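Local coordinates for protein aminotransferase, class IV (Brucella abortus, PDB 4TVI) that probably transfers amino groups from leucine, isoleucine and valine to 2-oxoglutarate, using pyridoxal 5'-phosphate as its cofactor, at residues A53-T58 and W127-D132; S62-G67 and D87-L92; F160-T165 and N202-D207; L209-E214 and T261-D266. All coordinates share one frame; numbering follows the deposited sequence. Where two conformers were deposited one is given.

How the interactions relate
The four contacts fall into two touching pairs, one in each lobe of a class-IV aminotransferase. Interactions 1 and 2 meet through S62, whose OG lies 2.8 Å from Q56 OE1, and both reach the second subunit. Interactions 3 and 4 adjoin through neighbouring strands, with V205 N 2.8 Å from E214 O. Between the lobes the gap is narrowest from interaction 2 to interaction 4, about 10 Å between nearest atoms. The cofactor, carried on modified residue 180, comes near both of these: S88 OG in interaction 2 hydrogen-bonds the backbone N of residue 180, while E214 OE1 in interaction 4 lies close to the pyridine N1 of the cofactor.

Interaction 1 of 4, residues A53-T58 and W127-D132; sequences AASQAT and WAEEGD
S55 and E129 meet through their side-chain oxygens: S55 OG donates to E129 OE1 at 2.7 Å, arriving on the syn side of the carboxylate and 30° out of its plane. E129 starts out pointing away from the 53-58 segment, but its chain bends at chi2 (-68°) and brings the carboxylate back across to the serine. The other oxygen is pinned by the indole of its own segment. W127 NE1 donates to E129 OE2 at 2.9 Å, with the oxygen in the ring plane at the indole edge, while the nitrogen stands above the carboxylate plane. R49 of the second subunit forms a salt bridge to the same OE2, so both oxygens are held and the rotation of the carboxylate is fixed. It probably remains ionised there.

The A57 methyl sits against the base of the tryptophan side chain, its CB 3.5 Å from W127 CB and approaching the ring obliquely. Q56 lays its CB alongside the E130-G131 peptide, 3.5 Å from E130 C. The amide end then bends back so that Q56 OE1 lies 3.6 Å from A128 CB; its NE2 hydrogen-bonds V136 O and its OE1 meets S62 OG.

Two backbone bonds stitch the segments together, Q56 N to E129 O and A57 N to A128 O, both 3.0 Å. They tie the first turn of helix 56-60 to A128 of strand 120-128 and to E129 next to it; that strand has strand 143-151 beside it in the antiparallel sheet and strand 64-70 as its other neighbour.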
loop_
_atom_site.group_PDB
_atom_site.type_symbol
_atom_site.label_atom_id
_atom_site.label_comp_id
_atom_site.label_asym_id
_atom_site.label_seq_id
_atom_site.Cartn_x
_atom_site.Cartn_y
_atom_site.Cartn_z
ATOM N N ALA A 53 -8.216 14.181 3.508
ATOM C CA ALA A 53 -9.234 13.168 3.274
ATOM C C ALA A 53 -9.378 12.879 1.786
ATOM O O ALA A 53 -9.811 11.795 1.396
ATOM C CB ALA A 53 -10.566 13.611 3.858
ATOM N N ALA A 54 -9.014 13.856 0.960
ATOM C CA ALA A 54 -9.116 13.711 -0.485
ATOM C C ALA A 54 -7.757 13.776 -1.170
ATOM O O ALA A 54 -7.684 13.946 -2.383
ATOM C CB ALA A 54 -10.051 14.773 -1.060
ATOM N N SER A 55 -6.682 13.671 -0.392
ATOM C CA SER A 55 -5.344 13.551 -0.966
ATOM C C SER A 55 -5.243 12.218 -1.690
ATOM O O SER A 55 -5.725 11.208 -1.187
ATOM C CB SER A 55 -4.254 13.651 0.111
ATOM O OG SER A 55 -4.247 14.926 0.728
ATOM N N GLN A 56 -4.634 12.218 -2.873
ATOM C CA GLN A 56 -4.464 10.996 -3.650
ATOM C C GLN A 56 -3.750 9.937 -2.815
ATOM O O GLN A 56 -4.142 8.774 -2.804
ATOM C CB GLN A 56 -3.680 11.280 -4.938
ATOM C CG GLN A 56 -3.615 10.114 -5.931
ATOM C CD GLN A 56 -2.452 9.165 -5.678
ATOM O OE1 GLN A 56 -1.624 9.393 -4.798
ATOM N NE2 GLN A 56 -2.385 8.095 -6.458
ATOM N N ALA A 57 -2.706 10.354 -2.105
ATOM C CA ALA A 57 -1.896 9.423 -1.328
ATOM C C ALA A 57 -2.698 8.757 -0.219
ATOM O O ALA A 57 -2.429 7.619 0.163
ATOM C CB ALA A 57 -0.696 10.136 -0.744
ATOM N N THR A 58 -3.693 9.466 0.293
ATOM C CA THR A 58 -4.433 8.984 1.445
ATOM C C THR A 58 -5.187 7.682 1.149
ATOM O O THR A 58 -5.120 6.726 1.929
ATOM C CB THR A 58 -5.409 10.060 1.945
ATOM O OG1 THR A 58 -4.662 11.215 2.362
ATOM C CG2 THR A 58 -6.233 9.545 3.115
ATOM N N TRP A 127 4.825 12.044 -1.041
ATOM C CA TRP A 127 3.539 11.506 -1.479
ATOM C C TRP A 127 2.878 12.431 -2.504
ATOM O O TRP A 127 3.233 13.604 -2.616
ATOM C CB TRP A 127 2.611 11.302 -0.284
ATOM C CG TRP A 127 2.128 12.596 0.316
ATOM C CD1 TRP A 127 0.967 13.257 0.021
ATOM C CD2 TRP A 127 2.803 13.388 1.302
ATOM N NE1 TRP A 127 0.877 14.408 0.770
ATOM C CE2 TRP A 127 1.993 14.513 1.562
ATOM C CE3 TRP A 127 4.016 13.256 1.990
ATOM C CZ2 TRP A 127 2.349 15.496 2.485
ATOM C CZ3 TRP A 127 4.370 14.238 2.909
ATOM C CH2 TRP A 127 3.540 15.343 3.146
ATOM N N ALA A 128 1.906 11.908 -3.239
ATOM C CA ALA A 128 1.181 12.724 -4.209
ATOM C C ALA A 128 -0.095 13.283 -3.601
ATOM O O ALA A 128 -0.853 12.553 -2.964
ATOM C CB ALA A 128 0.859 11.919 -5.455
ATOM N N GLU A 129 -0.328 14.580 -3.795
ATOM C CA GLU A 129 -1.568 15.197 -3.337
ATOM C C GLU A 129 -2.716 14.970 -4.325
ATOM O O GLU A 129 -3.875 14.895 -3.922
ATOM C CB GLU A 129 -1.387 16.700 -3.110
ATOM C CG GLU A 129 -0.747 17.061 -1.787
ATOM C CD GLU A 129 -1.645 16.748 -0.606
ATOM O OE1 GLU A 129 -2.885 16.739 -0.782
ATOM O OE2 GLU A 129 -1.113 16.506 0.499
ATOM N N GLU A 130 -2.392 14.876 -5.614
ATOM C CA GLU A 130 -3.406 14.746 -6.660
ATOM C C GLU A 130 -3.145 13.551 -7.565
ATOM O O GLU A 130 -2.011 13.083 -7.682
ATOM C CB GLU A 130 -3.461 16.005 -7.526
ATOM C CG GLU A 130 -3.490 17.317 -6.773
ATOM C CD GLU A 130 -3.409 18.502 -7.714
ATOM O OE1 GLU A 130 -4.227 18.570 -8.658
ATOM O OE2 GLU A 130 -2.516 19.353 -7.524
ATOM N N GLY A 131 -4.199 13.073 -8.218
ATOM C CA GLY A 131 -4.058 12.047 -9.230
ATOM C C GLY A 131 -4.161 12.735 -10.576
ATOM O O GLY A 131 -4.611 13.883 -10.651
ATOM N N ASP A 132 -3.729 12.061 -11.636
ATOM C CA ASP A 132 -3.884 12.608 -12.978
ATOM C C ASP A 132 -5.278 12.291 -13.503
ATOM O O ASP A 132 -6.191 12.022 -12.724
ATOM C CB ASP A 132 -2.802 12.073 -13.923
ATOM C CG ASP A 132 -2.845 10.563 -14.092
ATOM O OD1 ASP A 132 -3.858 9.923 -13.733
ATOM O OD2 ASP A 132 -1.844 10.010 -14.594
#

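Interaction 2 of 4, residues S62-G67 and D87-L92; sequences SLVFDG and DSARAL
V64 points its side chain at S88 and A89, near the C-terminal end of helix 78-91, and at L92 just beyond. Its CB stands 3.8 Å from S88 CB. From there the two methyls part. CG1, anti to the carbonyl carbon (chi1 -61°), comes 3.5 Å from the carbonyl oxygen S88 O and 3.6 Å from L92 CG; the V64 and L92 side chains run alongside each other, pointing opposite ways. CG2 turns to A89, 3.7 Å from A89 N and 4.0 Å from A89 CB.

The valine belongs to strand 64-70, outermost within this chain in the five-stranded antiparallel sheet of the smaller lobe, and the helix that follows that strand in sequence folds back over it. Y126, on the adjacent strand 120-128, touches both V64 and A89 and so extends this apolar layer. Toward the start of 62-67, S62 O lies 4.0 Å from L92 CG.

Beyond V64, at F65 and D66, the join turns polar. A water lies within bonding distance of F65 O (2.8 Å), D66 OD2 and, doubtfully short, S88 OG; it cannot donate to all its neighbours at once. D66 OD2 additionally forms a salt bridge with R84, and S88 OG hydrogen-bonds the backbone N of the cofactor-bearing residue 180.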
loop_
_atom_site.group_PDB
_atom_site.type_symbol
_atom_site.label_atom_id
_atom_site.label_comp_id
_atom_site.label_asym_id
_atom_site.label_seq_id
_atom_site.Cartn_x
_atom_site.Cartn_y
_atom_site.Cartn_z
ATOM N N SER A 62 0.288 6.351 -2.443
ATOM C CA SER A 62 1.545 6.682 -3.114
ATOM C C SER A 62 2.701 7.119 -2.196
ATOM O O SER A 62 3.785 7.424 -2.687
ATOM C CB SER A 62 1.293 7.779 -4.152
ATOM O OG SER A 62 0.800 8.960 -3.534
ATOM N N LEU A 63 2.503 7.112 -0.880
ATOM C CA LEU A 63 3.531 7.643 0.024
ATOM C C LEU A 63 4.749 6.725 0.163
ATOM O O LEU A 63 4.621 5.510 0.347
ATOM C CB LEU A 63 2.948 7.922 1.415
ATOM C CG LEU A 63 3.868 8.664 2.409
ATOM C CD1 LEU A 63 3.070 9.629 3.305
ATOM C CD2 LEU A 63 4.666 7.696 3.276
ATOM N N VAL A 64 5.931 7.325 0.072
ATOM C CA VAL A 64 7.179 6.627 0.349
ATOM C C VAL A 64 7.838 7.248 1.568
ATOM O O VAL A 64 7.533 8.387 1.932
ATOM C CB VAL A 64 8.152 6.689 -0.833
ATOM C CG1 VAL A 64 7.538 6.027 -2.044
ATOM C CG2 VAL A 64 8.512 8.130 -1.142
ATOM N N PHE A 65 8.751 6.511 2.190
ATOM C CA PHE A 65 9.417 6.998 3.386
ATOM C C PHE A 65 10.811 6.407 3.512
ATOM O O PHE A 65 11.152 5.450 2.820
ATOM C CB PHE A 65 8.588 6.661 4.629
ATOM C CG PHE A 65 8.563 5.196 4.962
ATOM C CD1 PHE A 65 7.695 4.336 4.305
ATOM C CD2 PHE A 65 9.406 4.677 5.935
ATOM C CE1 PHE A 65 7.667 2.986 4.611
ATOM C CE2 PHE A 65 9.386 3.327 6.245
ATOM C CZ PHE A 65 8.515 2.479 5.583
ATOM N N ASP A 66 11.618 6.980 4.396
ATOM C CA ASP A 66 12.878 6.353 4.765
ATOM C C ASP A 66 13.078 6.491 6.264
ATOM O O ASP A 66 12.163 6.901 6.988
ATOM C CB ASP A 66 14.049 6.956 3.992
ATOM C CG ASP A 66 15.095 5.917 3.626
ATOM O OD1 ASP A 66 15.832 5.476 4.532
ATOM O OD2 ASP A 66 15.168 5.536 2.435
ATOM N N GLY A 67 14.255 6.107 6.742
ATOM C CA GLY A 67 14.529 6.182 8.161
ATOM C C GLY A 67 16.001 6.342 8.455
ATOM O O GLY A 67 16.808 5.506 8.052
ATOM N N ASP A 87 14.991 8.229 -4.354
ATOM C CA ASP A 87 14.878 7.044 -5.205
ATOM C C ASP A 87 13.497 6.408 -5.087
ATOM O O ASP A 87 12.851 6.117 -6.093
ATOM C CB ASP A 87 15.941 6.008 -4.847
ATOM C CG ASP A 87 17.343 6.477 -5.161
ATOM O OD1 ASP A 87 17.497 7.363 -6.029
ATOM O OD2 ASP A 87 18.291 5.955 -4.534
ATOM N N SER A 88 13.054 6.194 -3.852
ATOM C CA SER A 88 11.750 5.590 -3.597
ATOM C C SER A 88 10.635 6.437 -4.193
ATOM O O SER A 88 9.676 5.900 -4.749
ATOM C CB SER A 88 11.512 5.412 -2.096
ATOM O OG SER A 88 12.426 4.486 -1.530
ATOM N N ALA A 89 10.761 7.758 -4.073
ATOM C CA ALA A 89 9.747 8.657 -4.618
ATOM C C ALA A 89 9.606 8.455 -6.122
ATOM O O ALA A 89 8.503 8.274 -6.630
ATOM C CB ALA A 89 10.080 10.109 -4.303
ATOM N N ARG A 90 10.730 8.472 -6.829
ATOM C CA ARG A 90 10.710 8.281 -8.273
ATOM C C ARG A 90 10.192 6.892 -8.647
ATOM O O ARG A 90 9.482 6.739 -9.644
ATOM C CB ARG A 90 12.103 8.521 -8.867
ATOM C CG ARG A 90 12.481 10.006 -8.926
ATOM C CD ARG A 90 13.808 10.232 -9.630
ATOM N NE ARG A 90 14.933 9.905 -8.765
ATOM C CZ ARG A 90 15.583 10.800 -8.029
ATOM N NH1 ARG A 90 15.222 12.077 -8.072
ATOM N NH2 ARG A 90 16.594 10.422 -7.259
ATOM N N ALA A 91 10.508 5.894 -7.827
ATOM C CA ALA A 91 10.044 4.528 -8.075
ATOM C C ALA A 91 8.526 4.428 -7.937
ATOM O O ALA A 91 7.910 3.485 -8.431
ATOM C CB ALA A 91 10.727 3.552 -7.131
ATOM N N LEU A 92 7.929 5.410 -7.271
ATOM C CA LEU A 92 6.484 5.441 -7.091
ATOM C C LEU A 92 5.815 6.482 -7.992
ATOM O O LEU A 92 4.642 6.808 -7.809
ATOM C CB LEU A 92 6.133 5.708 -5.620
ATOM C CG LEU A 92 5.661 4.527 -4.759
ATOM C CD1 LEU A 92 4.381 3.935 -5.304
ATOM C CD2 LEU A 92 6.717 3.455 -4.672
HETATM O O HOH W 1 12.906 5.580 0.693
#

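Interaction 3 of 4, residues F160-T165 and N202-D207; sequences FTITTT and NALVTD
The carbonyl oxygen of T163 is gripped twice by the neighbouring strand: L204 N donates to it at 2.8 Å, nearly straight at 165°, and the CA-H of A203 adds a weaker contact, with A203 CA 3.2 Å from T163 O. One step back, N202 O takes T163 N at 3.2 Å and is approached in the same way by I162 CA. N202 N to T161 O is a weak, bent bond; at the other end a water bridges the strands, accepting from T165 N and donating to L204 O at 2.7 Å.

I162, N202 and L204 share one face of the sheet. The F160 ring lies obliquely beside N202, its CE2 3.6 Å from N202 CB. With CG swung opposite the backbone N (chi1 -153°), N202 sets its amide beside that ring, the two planes 31° apart. The amide is fixed from several directions: OD1 accepts A203 N in the carbonyl plane, on a lone pair, and also A216 N, while ND2 donates to T217 OG1. Farther along, I162 CD1 reaches L204 CB at 4.1 Å.

On the other face, T165 CB rests 3.9 Å from A203 CB, and helix 185-198 packs against T163, T165 and V205. Strand 160-164, this helix and strand 202-206 make a beta-alpha-beta crossover, whose first connection carries the modified lysine at position 180, in the larger lobe of this PLP enzyme.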
loop_
_atom_site.group_PDB
_atom_site.type_symbol
_atom_site.label_atom_id
_atom_site.label_comp_id
_atom_site.label_asym_id
_atom_site.label_seq_id
_atom_site.Cartn_x
_atom_site.Cartn_y
_atom_site.Cartn_z
ATOM N N PHE A 160 15.039 -10.526 19.809
ATOM C CA PHE A 160 13.686 -11.031 19.587
ATOM C C PHE A 160 13.666 -12.418 18.946
ATOM O O PHE A 160 14.684 -12.908 18.455
ATOM C CB PHE A 160 12.877 -10.045 18.734
ATOM C CG PHE A 160 13.451 -9.800 17.365
ATOM C CD1 PHE A 160 14.389 -8.800 17.164
ATOM C CD2 PHE A 160 13.034 -10.548 16.276
ATOM C CE1 PHE A 160 14.910 -8.563 15.901
ATOM C CE2 PHE A 160 13.552 -10.316 15.011
ATOM C CZ PHE A 160 14.493 -9.326 14.825
ATOM N N THR A 161 12.492 -13.042 18.960
ATOM C CA THR A 161 12.319 -14.389 18.437
ATOM C C THR A 161 11.628 -14.378 17.080
ATOM O O THR A 161 10.917 -13.428 16.737
ATOM C CB THR A 161 11.495 -15.260 19.399
ATOM O OG1 THR A 161 10.175 -14.716 19.529
ATOM C CG2 THR A 161 12.164 -15.318 20.768
ATOM N N ILE A 162 11.837 -15.442 16.311
ATOM C CA ILE A 162 11.203 -15.563 15.005
ATOM C C ILE A 162 10.500 -16.900 14.816
ATOM O O ILE A 162 10.812 -17.893 15.475
ATOM C CB ILE A 162 12.215 -15.391 13.848
ATOM C CG1 ILE A 162 13.368 -16.386 13.989
ATOM C CG2 ILE A 162 12.757 -13.967 13.808
ATOM C CD1 ILE A 162 14.329 -16.365 12.816
ATOM N N THR A 163 9.543 -16.900 13.898
ATOM C CA THR A 163 8.884 -18.113 13.446
ATOM C C THR A 163 8.671 -17.942 11.952
ATOM O O THR A 163 9.047 -16.917 11.380
ATOM C CB THR A 163 7.538 -18.358 14.168
ATOM O OG1 THR A 163 6.939 -19.575 13.692
ATOM C CG2 THR A 163 6.592 -17.201 13.917
ATOM N N THR A 164 8.087 -18.944 11.312
ATOM C CA THR A 164 7.771 -18.839 9.900
ATOM C C THR A 164 6.433 -18.145 9.730
ATOM O O THR A 164 5.678 -17.994 10.691
ATOM C CB THR A 164 7.729 -20.213 9.224
ATOM O OG1 THR A 164 6.847 -21.068 9.954
ATOM C CG2 THR A 164 9.120 -20.831 9.201
ATOM N N THR A 165 6.142 -17.725 8.504
ATOM C CA THR A 165 4.858 -17.116 8.197
ATOM C C THR A 165 4.263 -17.750 6.945
ATOM O O THR A 165 4.987 -18.227 6.069
ATOM C CB THR A 165 4.980 -15.594 8.004
ATOM O OG1 THR A 165 3.715 -15.067 7.581
ATOM C CG2 THR A 165 6.042 -15.266 6.957
ATOM N N ASN A 202 8.465 -11.871 15.688
ATOM C CA ASN A 202 8.712 -11.538 14.298
ATOM C C ASN A 202 8.682 -12.790 13.437
ATOM O O ASN A 202 8.560 -13.904 13.955
ATOM C CB ASN A 202 10.062 -10.813 14.178
ATOM C CG ASN A 202 10.131 -9.880 12.981
ATOM O OD1 ASN A 202 9.621 -10.186 11.907
ATOM N ND2 ASN A 202 10.751 -8.720 13.173
ATOM N N ALA A 203 8.781 -12.608 12.126
ATOM C CA ALA A 203 8.719 -13.731 11.202
ATOM C C ALA A 203 9.936 -13.758 10.286
ATOM O O ALA A 203 10.454 -12.711 9.905
ATOM C CB ALA A 203 7.438 -13.673 10.383
ATOM N N LEU A 204 10.402 -14.957 9.954
ATOM C CA LEU A 204 11.426 -15.122 8.932
ATOM C C LEU A 204 10.719 -15.344 7.596
ATOM O O LEU A 204 10.052 -16.366 7.392
ATOM C CB LEU A 204 12.365 -16.282 9.273
ATOM C CG LEU A 204 13.612 -16.421 8.396
ATOM C CD1 LEU A 204 14.514 -15.174 8.492
ATOM C CD2 LEU A 204 14.394 -17.703 8.723
ATOM N N VAL A 205 10.855 -14.375 6.697
ATOM C CA VAL A 205 10.022 -14.310 5.501
ATOM C C VAL A 205 10.746 -14.799 4.248
ATOM O O VAL A 205 11.916 -14.473 4.027
ATOM C CB VAL A 205 9.530 -12.869 5.261
ATOM C CG1 VAL A 205 8.444 -12.844 4.201
ATOM C CG2 VAL A 205 9.019 -12.260 6.566
ATOM N N THR A 206 10.046 -15.582 3.430
ATOM C CA THR A 206 10.613 -16.060 2.175
ATOM C C THR A 206 10.008 -15.322 0.989
ATOM O O THR A 206 8.958 -14.684 1.111
ATOM C CB THR A 206 10.390 -17.567 1.978
ATOM O OG1 THR A 206 8.999 -17.824 1.757
ATOM C CG2 THR A 206 10.877 -18.345 3.194
ATOM N N ASP A 207 10.699 -15.374 -0.146
ATOM C CA ASP A 207 10.147 -14.878 -1.401
ATOM C C ASP A 207 9.305 -15.991 -2.032
ATOM O O ASP A 207 9.145 -17.058 -1.441
ATOM C CB ASP A 207 11.258 -14.402 -2.347
ATOM C CG ASP A 207 12.304 -15.473 -2.624
ATOM O OD1 ASP A 207 11.958 -16.670 -2.627
ATOM O OD2 ASP A 207 13.481 -15.110 -2.844
HETATM O O HOH W 2 8.204 -18.036 6.402
#

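Interaction 4 of 4, residues L209-E214 and T261-D266; sequences LGNVAE and TLKIED
V212 and the loop before it lie against L262, K263 and I264, where the chain turns into helix 264-268. V212 lies in strand 212-215, which runs antiparallel to strand 202-206 and carries a classic beta bulge, A213 and E214 both facing V205.

One direct backbone hydrogen bond crosses, V212 N to L262 O at 2.7 Å. Two waters extend it. The first accepts hydrogen bonds from K263 NZ and I264 N and donates one to G210 O at 2.7 Å, joining the loop to the first turn of the helix; bends at chi3 and chi4 curl the lysine amine back to this water. The second links L262 N to V212 O.

Van der Waals contacts lie around this core. V212 CG2 comes 3.5 Å from K263 C and makes an apolar contact with I264 CD1 at 3.9 Å, on a side where L204 touches both residues. At the outer rim the T261 CG2 methyl presses on the N211 amide, 3.3 Å from N211 CG and hardly farther from its oxygen and nitrogen.

Within the second segment, K263, at the N-cap position, donates its backbone N to D266 OD2 at 2.7 Å, tying the residue before the helix to its first turn; the acceptor uses its anti lone pair, while D266 OD1 forms a salt bridge with R224.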
loop_
_atom_site.group_PDB
_atom_site.type_symbol
_atom_site.label_atom_id
_atom_site.label_comp_id
_atom_site.label_asym_id
_atom_site.label_seq_id
_atom_site.Cartn_x
_atom_site.Cartn_y
_atom_site.Cartn_z
ATOM N N LEU A 209 9.952 -17.935 -4.364
ATOM C CA LEU A 209 10.760 -19.118 -4.637
ATOM C C LEU A 209 10.976 -19.974 -3.392
ATOM O O LEU A 209 11.490 -21.081 -3.477
ATOM C CB LEU A 209 12.115 -18.711 -5.221
ATOM C CG LEU A 209 12.080 -17.987 -6.564
ATOM C CD1 LEU A 209 13.486 -17.741 -7.076
ATOM C CD2 LEU A 209 11.301 -18.827 -7.556
ATOM N N GLY A 210 10.594 -19.455 -2.233
ATOM C CA GLY A 210 10.771 -20.193 -0.996
ATOM C C GLY A 210 12.138 -19.943 -0.377
ATOM O O GLY A 210 12.541 -20.627 0.564
ATOM N N ASN A 211 12.853 -18.950 -0.891
ATOM C CA ASN A 211 14.147 -18.598 -0.325
ATOM C C ASN A 211 14.003 -17.439 0.654
ATOM O O ASN A 211 13.239 -16.505 0.409
ATOM C CB ASN A 211 15.129 -18.240 -1.435
ATOM C CG ASN A 211 15.397 -19.407 -2.357
ATOM O OD1 ASN A 211 15.583 -20.531 -1.901
ATOM N ND2 ASN A 211 15.430 -19.146 -3.660
ATOM N N VAL A 212 14.733 -17.510 1.766
ATOM C CA VAL A 212 14.668 -16.476 2.789
ATOM C C VAL A 212 15.035 -15.124 2.202
ATOM O O VAL A 212 16.013 -15.009 1.461
ATOM C CB VAL A 212 15.592 -16.791 3.982
ATOM C CG1 VAL A 212 15.570 -15.653 4.986
ATOM C CG2 VAL A 212 15.169 -18.088 4.649
ATOM N N ALA A 213 14.226 -14.117 2.519
ATOM C CA ALA A 213 14.472 -12.752 2.087
ATOM C C ALA A 213 14.965 -11.893 3.247
ATOM O O ALA A 213 15.997 -11.237 3.152
ATOM C CB ALA A 213 13.208 -12.153 1.488
ATOM N N GLU A 214 14.205 -11.897 4.337
ATOM C CA GLU A 214 14.479 -11.045 5.489
ATOM C C GLU A 214 13.472 -11.369 6.575
ATOM O O GLU A 214 12.723 -12.341 6.455
ATOM C CB GLU A 214 14.400 -9.561 5.115
ATOM C CG GLU A 214 13.087 -9.168 4.437
ATOM C CD GLU A 214 12.930 -7.665 4.295
ATOM O OE1 GLU A 214 13.840 -6.935 4.736
ATOM O OE2 GLU A 214 11.905 -7.215 3.741
ATOM N N THR A 261 21.975 -17.448 -1.781
ATOM C CA THR A 261 20.599 -17.895 -1.643
ATOM C C THR A 261 20.489 -18.765 -0.396
ATOM O O THR A 261 21.207 -19.753 -0.253
ATOM C CB THR A 261 20.133 -18.675 -2.883
ATOM O OG1 THR A 261 20.163 -17.814 -4.030
ATOM C CG2 THR A 261 18.720 -19.223 -2.685
ATOM N N LEU A 262 19.609 -18.381 0.520
ATOM C CA LEU A 262 19.434 -19.126 1.759
ATOM C C LEU A 262 18.005 -19.634 1.919
ATOM O O LEU A 262 17.044 -18.951 1.561
ATOM C CB LEU A 262 19.816 -18.260 2.961
ATOM C CG LEU A 262 21.257 -17.750 3.030
ATOM C CD1 LEU A 262 21.380 -16.682 4.111
ATOM C CD2 LEU A 262 22.242 -18.889 3.281
ATOM N N LYS A 263 17.872 -20.842 2.453
ATOM C CA LYS A 263 16.567 -21.410 2.744
ATOM C C LYS A 263 16.307 -21.416 4.246
ATOM O O LYS A 263 17.199 -21.109 5.036
ATOM C CB LYS A 263 16.462 -22.830 2.171
ATOM C CG LYS A 263 16.434 -22.868 0.647
ATOM C CD LYS A 263 16.138 -24.263 0.112
ATOM C CE LYS A 263 14.827 -24.798 0.666
ATOM N NZ LYS A 263 13.690 -23.860 0.427
ATOM N N ILE A 264 15.080 -21.758 4.630
ATOM C CA ILE A 264 14.705 -21.846 6.037
ATOM C C ILE A 264 15.638 -22.810 6.756
ATOM O O ILE A 264 16.061 -22.558 7.887
ATOM C CB ILE A 264 13.243 -22.312 6.217
ATOM C CG1 ILE A 264 12.263 -21.245 5.713
ATOM C CG2 ILE A 264 12.960 -22.627 7.681
ATOM C CD1 ILE A 264 12.299 -19.956 6.511
ATOM N N GLU A 265 15.967 -23.904 6.076
ATOM C CA GLU A 265 16.885 -24.907 6.601
ATOM C C GLU A 265 18.224 -24.316 7.034
ATOM O O GLU A 265 18.774 -24.722 8.051
ATOM C CB GLU A 265 17.113 -26.007 5.555
ATOM C CG GLU A 265 15.922 -26.951 5.346
ATOM C CD GLU A 265 14.769 -26.345 4.543
ATOM O OE1 GLU A 265 14.806 -25.140 4.208
ATOM O OE2 GLU A 265 13.809 -27.088 4.252
ATOM N N ASP A 266 18.733 -23.345 6.281
ATOM C CA ASP A 266 20.003 -22.699 6.630
ATOM C C ASP A 266 19.927 -22.009 7.984
ATOM O O ASP A 266 20.871 -22.058 8.767
ATOM C CB ASP A 266 20.411 -21.686 5.555
ATOM C CG ASP A 266 20.822 -22.355 4.259
ATOM O OD1 ASP A 266 21.840 -23.078 4.273
ATOM O OD2 ASP A 266 20.115 -22.184 3.240
HETATM O O HOH W 3 13.094 -22.122 2.695
HETATM O O HOH W 4 18.180 -16.291 0.148
#